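Local coordinates for protein putative tryptophan halogenase (Xanthomonas campestris pv. campestris, PDB 6Y1W) that probably halogenates an organic substrate as a flavin-dependent enzyme of the tryptophan halogenase family, at residues A[277-280]-A[281-284]; A[79-83]-A[84-88]. One frame throughout, in Å; residues are numbered along the deposited sequence.

How the interactions relate
Interaction 2, where helix 77-83 gives way to strand 87-89, and interaction 1, the tip of the hairpin of strands 272-278 and 283-289, are both largely buried and rest against each other, their centres about 11 Å apart. P278 O lies 2.7 Å from T87 OG1 and Q280 NE2 2.9 Å from A86 O, both probable hydrogen bonds, and L279 packs on T87. Strand 162-166 touches both. Interaction 1 is chiefly backbone pairing, with one guanidinium sandwiched at its side; interaction 2 couples a helix carbonyl that accepts two N-H groups to a methionine-aromatic contact. Their partly exposed residues are Q280 and H281 in the first, and A82, A83 and Q85 in the second.

Interaction 1. Residues A[277-280]-A[281-284]; sequences IPLQ and HRVG. With BUD ((2S,3S)-butane-2,3-diol), chain L.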
loop_
_atom_site.group_PDB
_atom_site.type_symbol
_atom_site.label_atom_id
_atom_site.label_comp_id
_atom_site.label_asym_id
_atom_site.label_seq_id
_atom_site.Cartn_x
_atom_site.Cartn_y
_atom_site.Cartn_z
ATOM N N ILE A 277 -7.344 19.905 -24.377
ATOM C CA ILE A 277 -6.152 19.997 -23.546
ATOM C C ILE A 277 -5.417 21.295 -23.870
ATOM O O ILE A 277 -5.003 21.491 -25.013
ATOM C CB ILE A 277 -5.236 18.787 -23.810
ATOM C CG1 ILE A 277 -5.855 17.516 -23.199
ATOM C CG2 ILE A 277 -3.798 19.024 -23.305
ATOM C CD1 ILE A 277 -5.132 16.254 -23.730
ATOM N N PRO A 278 -5.244 22.226 -22.908
ATOM C CA PRO A 278 -4.600 23.502 -23.234
ATOM C C PRO A 278 -3.088 23.435 -23.158
ATOM O O PRO A 278 -2.534 23.021 -22.129
ATOM C CB PRO A 278 -5.152 24.452 -22.158
ATOM C CG PRO A 278 -5.232 23.559 -20.929
ATOM C CD PRO A 278 -5.759 22.221 -21.517
ATOM N N LEU A 279 -2.406 23.891 -24.219
ATOM C CA LEU A 279 -0.967 24.141 -24.203
ATOM C C LEU A 279 -0.747 25.656 -24.186
ATOM O O LEU A 279 -1.707 26.440 -24.192
ATOM C CB LEU A 279 -0.290 23.471 -25.403
ATOM C CG LEU A 279 -0.449 21.943 -25.382
ATOM C CD1 LEU A 279 0.224 21.361 -26.632
ATOM C CD2 LEU A 279 0.127 21.308 -24.116
ATOM N N GLN A 280 0.517 26.083 -24.132
ATOM C CA GLN A 280 0.729 27.526 -23.936
ATOM C C GLN A 280 0.261 28.355 -25.126
ATOM O O GLN A 280 -0.179 29.504 -24.932
ATOM C CB GLN A 280 2.207 27.806 -23.650
ATOM C CG GLN A 280 2.578 27.432 -22.208
ATOM C CD GLN A 280 3.920 28.032 -21.749
ATOM O OE1 GLN A 280 4.287 29.166 -22.118
ATOM N NE2 GLN A 280 4.653 27.273 -20.931
ATOM N N HIS A 281 0.284 27.796 -26.349
ATOM C CA HIS A 281 -0.053 28.591 -27.528
ATOM C C HIS A 281 -0.949 27.870 -28.495
ATOM O O HIS A 281 -1.032 28.290 -29.660
ATOM C CB HIS A 281 1.212 29.053 -28.265
ATOM C CG HIS A 281 2.100 29.880 -27.393
ATOM N ND1 HIS A 281 1.830 31.207 -27.087
ATOM C CD2 HIS A 281 3.248 29.569 -26.757
ATOM C CE1 HIS A 281 2.774 31.662 -26.278
ATOM N NE2 HIS A 281 3.655 30.696 -26.081
ATOM N N ARG A 282 -1.560 26.757 -28.083
ATOM C CA ARG A 282 -2.544 26.060 -28.902
ATOM C C ARG A 282 -3.339 25.141 -27.978
ATOM O O ARG A 282 -3.063 25.045 -26.776
ATOM C CB ARG A 282 -1.869 25.284 -30.037
ATOM C CG ARG A 282 -1.199 24.016 -29.556
ATOM C CD ARG A 282 -0.674 23.179 -30.752
ATOM N NE ARG A 282 -0.482 21.773 -30.395
ATOM C CZ ARG A 282 0.698 21.261 -30.040
ATOM N NH1 ARG A 282 1.766 22.045 -30.005
ATOM N NH2 ARG A 282 0.806 19.964 -29.730
ATOM N N VAL A 283 -4.315 24.448 -28.563
ATOM C CA VAL A 283 -5.181 23.541 -27.816
ATOM C C VAL A 283 -5.237 22.201 -28.537
ATOM O O VAL A 283 -5.379 22.159 -29.765
ATOM C CB VAL A 283 -6.579 24.173 -27.689
ATOM C CG1 VAL A 283 -7.589 23.171 -27.108
ATOM C CG2 VAL A 283 -6.486 25.437 -26.815
ATOM N N GLY A 284 -5.087 21.099 -27.786
ATOM C CA GLY A 284 -5.259 19.775 -28.352
ATOM C C GLY A 284 -6.694 19.294 -28.185
ATOM O O GLY A 284 -7.317 19.531 -27.165
HETATM C C1 BUD L . 2.361 20.274 -35.863
HETATM O O1 BUD L . 4.127 21.663 -35.011
HETATM C C2 BUD L . 2.739 21.630 -35.280
HETATM O O2 BUD L . 2.239 23.170 -33.547
HETATM C C3 BUD L . 1.992 21.864 -33.976
HETATM C C4 BUD L . 0.495 21.763 -34.246
#
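I277 O accepts the N-H of G284 at 2.8 Å in the plane of its carbonyl, and the CA-H of V283 adds a weaker contact to the same oxygen. I277 N returns a bond to G284 O, also 2.8 Å, completing an antiparallel hydrogen-bonded pair. P278 and V283 follow as a non-hydrogen-bonded pair, a place where the missing N-H of proline costs no bond across the hairpin. Beyond them L279 N donates to R282 O at 2.9 Å, nearly in line with the C=O, and the chain reverses through Q280 and H281.

The side chains of L279 and R282 run side by side in the same direction. L279 CD1 stands 3.4 Å above the centre of the R282 guanidinium plane, while the bound butanediol lies over the opposite face, its C3 offset toward the rim. The diol makes no close polar contact here: its O2 remains 3.7 Å from R282 NH1. With chi1 at 76°, R282 CG sits between its backbone N and carbonyl carbon, and the extended chain beyond lays the guanidinium alongside L279. Q253 accepts from NE and D166 forms a salt bridge with NH2, which probably fixes the rotation of the sandwiched plane.

At the turn, the H281 ring folds back to lay one face over Q280 C. H281 NE2 bonds to A502 O, and the Q280 amide reaches A502 N and C500 O, tying the tip to the C-terminal segment. The whole is a tight beta hairpin joining strands 272-278 and 283-289, with R282 in the wall of a butanediol pocket.

Interaction 2. Residues A[79-83]-A[84-88]; sequences QFMAA and TQATF
Near the end of helix 77-83, M81 O accepts A86 N at 2.9 Å in an almost straight bond (175° at the hydrogen) and T84 N at 3.2 Å, the two donors arriving from opposite faces of the carbonyl plane. Between them Q85 takes left-handed backbone angles, turning the chain out of the helix and into the strand.

T84 reaches back one turn: its OG1 donates to F80 O at 2.9 Å, tilted from the plane of that carbonyl. The torsion that permits this (chi1 59°) holds OG1 between the backbone N and the carbonyl carbon, and the same oxygen also lies 3.5 Å from F80 CE1, obliquely to the ring.

M81 and F88 supply the main apolar contact, their side chains crossing at about a right angle. A bend at the end of the methionine (chi3 72°) swings CE over the middle of the F88 ring, 3.6 Å from its centroid, a CH-pi contact; SD approaches the same ring obliquely, 3.4 Å from CZ, making this a Met-aromatic pair. Nearer the backbone, M81 CB rests on A86 CB. At the turn a water donates to A82 O at 2.6 Å and accepts from Q85 NE2, which also bonds to P503 O.

F80 is hemmed in by H70, Y163 and Y170, and F88, directly before the predicted active-site lysine K89, by F151 and Y161. Strand 162-166 pairs with T87. The junction thus leads from helix 77-83 into strand 87-89, an outer strand of a three-stranded antiparallel sheet within this chain, with helices 167-180 and 492-499 packed on it.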
loop_
_atom_site.group_PDB
_atom_site.type_symbol
_atom_site.label_atom_id
_atom_site.label_comp_id
_atom_site.label_asym_id
_atom_site.label_seq_id
_atom_site.Cartn_x
_atom_site.Cartn_y
_atom_site.Cartn_z
ATOM N N GLN A 79 12.278 24.419 -16.772
ATOM C CA GLN A 79 12.961 24.194 -18.045
ATOM C C GLN A 79 12.207 23.184 -18.898
ATOM O O GLN A 79 11.969 23.405 -20.095
ATOM C CB GLN A 79 14.389 23.727 -17.751
ATOM C CG GLN A 79 15.230 23.267 -18.894
ATOM C CD GLN A 79 16.464 22.527 -18.354
ATOM O OE1 GLN A 79 16.823 21.457 -18.833
ATOM N NE2 GLN A 79 17.075 23.084 -17.310
ATOM N N PHE A 80 11.782 22.079 -18.266
ATOM C CA PHE A 80 10.979 21.075 -18.953
ATOM C C PHE A 80 9.681 21.681 -19.503
ATOM O O PHE A 80 9.304 21.419 -20.646
ATOM C CB PHE A 80 10.700 19.921 -17.966
ATOM C CG PHE A 80 9.321 19.330 -18.107
ATOM C CD1 PHE A 80 8.984 18.600 -19.265
ATOM C CD2 PHE A 80 8.371 19.510 -17.115
ATOM C CE1 PHE A 80 7.708 18.066 -19.422
ATOM C CE2 PHE A 80 7.083 18.974 -17.263
ATOM C CZ PHE A 80 6.755 18.286 -18.408
ATOM N N MET A 81 8.972 22.495 -18.693
ATOM C CA MET A 81 7.683 23.035 -19.137
ATOM C C MET A 81 7.854 24.020 -20.294
ATOM O O MET A 81 7.097 23.994 -21.279
ATOM C CB MET A 81 6.973 23.704 -17.962
ATOM C CG MET A 81 6.452 22.697 -16.934
ATOM S SD MET A 81 5.423 23.474 -15.674
ATOM C CE MET A 81 3.906 23.851 -16.620
ATOM N N ALA A 82 8.847 24.905 -20.193
ATOM C CA ALA A 82 9.076 25.846 -21.282
ATOM C C ALA A 82 9.457 25.118 -22.562
ATOM O O ALA A 82 9.060 25.533 -23.651
ATOM C CB ALA A 82 10.198 26.814 -20.905
ATOM N N ALA A 83 10.191 24.011 -22.442
ATOM C CA ALA A 83 10.624 23.269 -23.612
ATOM C C ALA A 83 9.519 22.436 -24.239
ATOM O O ALA A 83 9.669 22.039 -25.398
ATOM C CB ALA A 83 11.769 22.315 -23.235
ATOM N N THR A 84 8.401 22.212 -23.539
ATOM C CA THR A 84 7.365 21.329 -24.052
ATOM C C THR A 84 6.044 22.060 -24.210
ATOM O O THR A 84 5.009 21.414 -24.342
ATOM C CB THR A 84 7.194 20.097 -23.153
ATOM O OG1 THR A 84 6.842 20.510 -21.846
ATOM C CG2 THR A 84 8.519 19.267 -23.103
ATOM N N GLN A 85 6.070 23.403 -24.240
ATOM C CA GLN A 85 4.854 24.225 -24.372
ATOM C C GLN A 85 3.842 23.925 -23.262
ATOM O O GLN A 85 2.616 24.077 -23.460
ATOM C CB GLN A 85 4.202 24.069 -25.756
ATOM C CG GLN A 85 5.139 24.487 -26.914
ATOM C CD GLN A 85 5.160 25.998 -27.073
ATOM O OE1 GLN A 85 4.142 26.679 -26.874
ATOM N NE2 GLN A 85 6.344 26.536 -27.404
ATOM N N ALA A 86 4.335 23.547 -22.068
ATOM C CA ALA A 86 3.452 22.912 -21.089
ATOM C C ALA A 86 2.657 23.908 -20.255
ATOM O O ALA A 86 3.080 25.041 -20.024
ATOM C CB ALA A 86 4.249 22.010 -20.139
ATOM N N THR A 87 1.489 23.460 -19.775
ATOM C CA THR A 87 0.705 24.221 -18.808
ATOM C C THR A 87 0.429 23.341 -17.595
ATOM O O THR A 87 0.718 22.141 -17.595
ATOM C CB THR A 87 -0.638 24.725 -19.405
ATOM O OG1 THR A 87 -1.468 23.599 -19.724
ATOM C CG2 THR A 87 -0.405 25.567 -20.722
ATOM N N PHE A 88 -0.158 23.928 -16.565
ATOM C CA PHE A 88 -0.478 23.152 -15.376
ATOM C C PHE A 88 -1.867 22.530 -15.462
ATOM O O PHE A 88 -2.786 23.068 -16.098
ATOM C CB PHE A 88 -0.370 24.025 -14.114
ATOM C CG PHE A 88 1.036 24.443 -13.810
ATOM C CD1 PHE A 88 1.919 23.549 -13.169
ATOM C CD2 PHE A 88 1.511 25.689 -14.184
ATOM C CE1 PHE A 88 3.241 23.900 -12.914
ATOM C CE2 PHE A 88 2.852 26.039 -13.925
ATOM C CZ PHE A 88 3.702 25.149 -13.295
HETATM O O HOH W 1 8.485 25.008 -26.177
#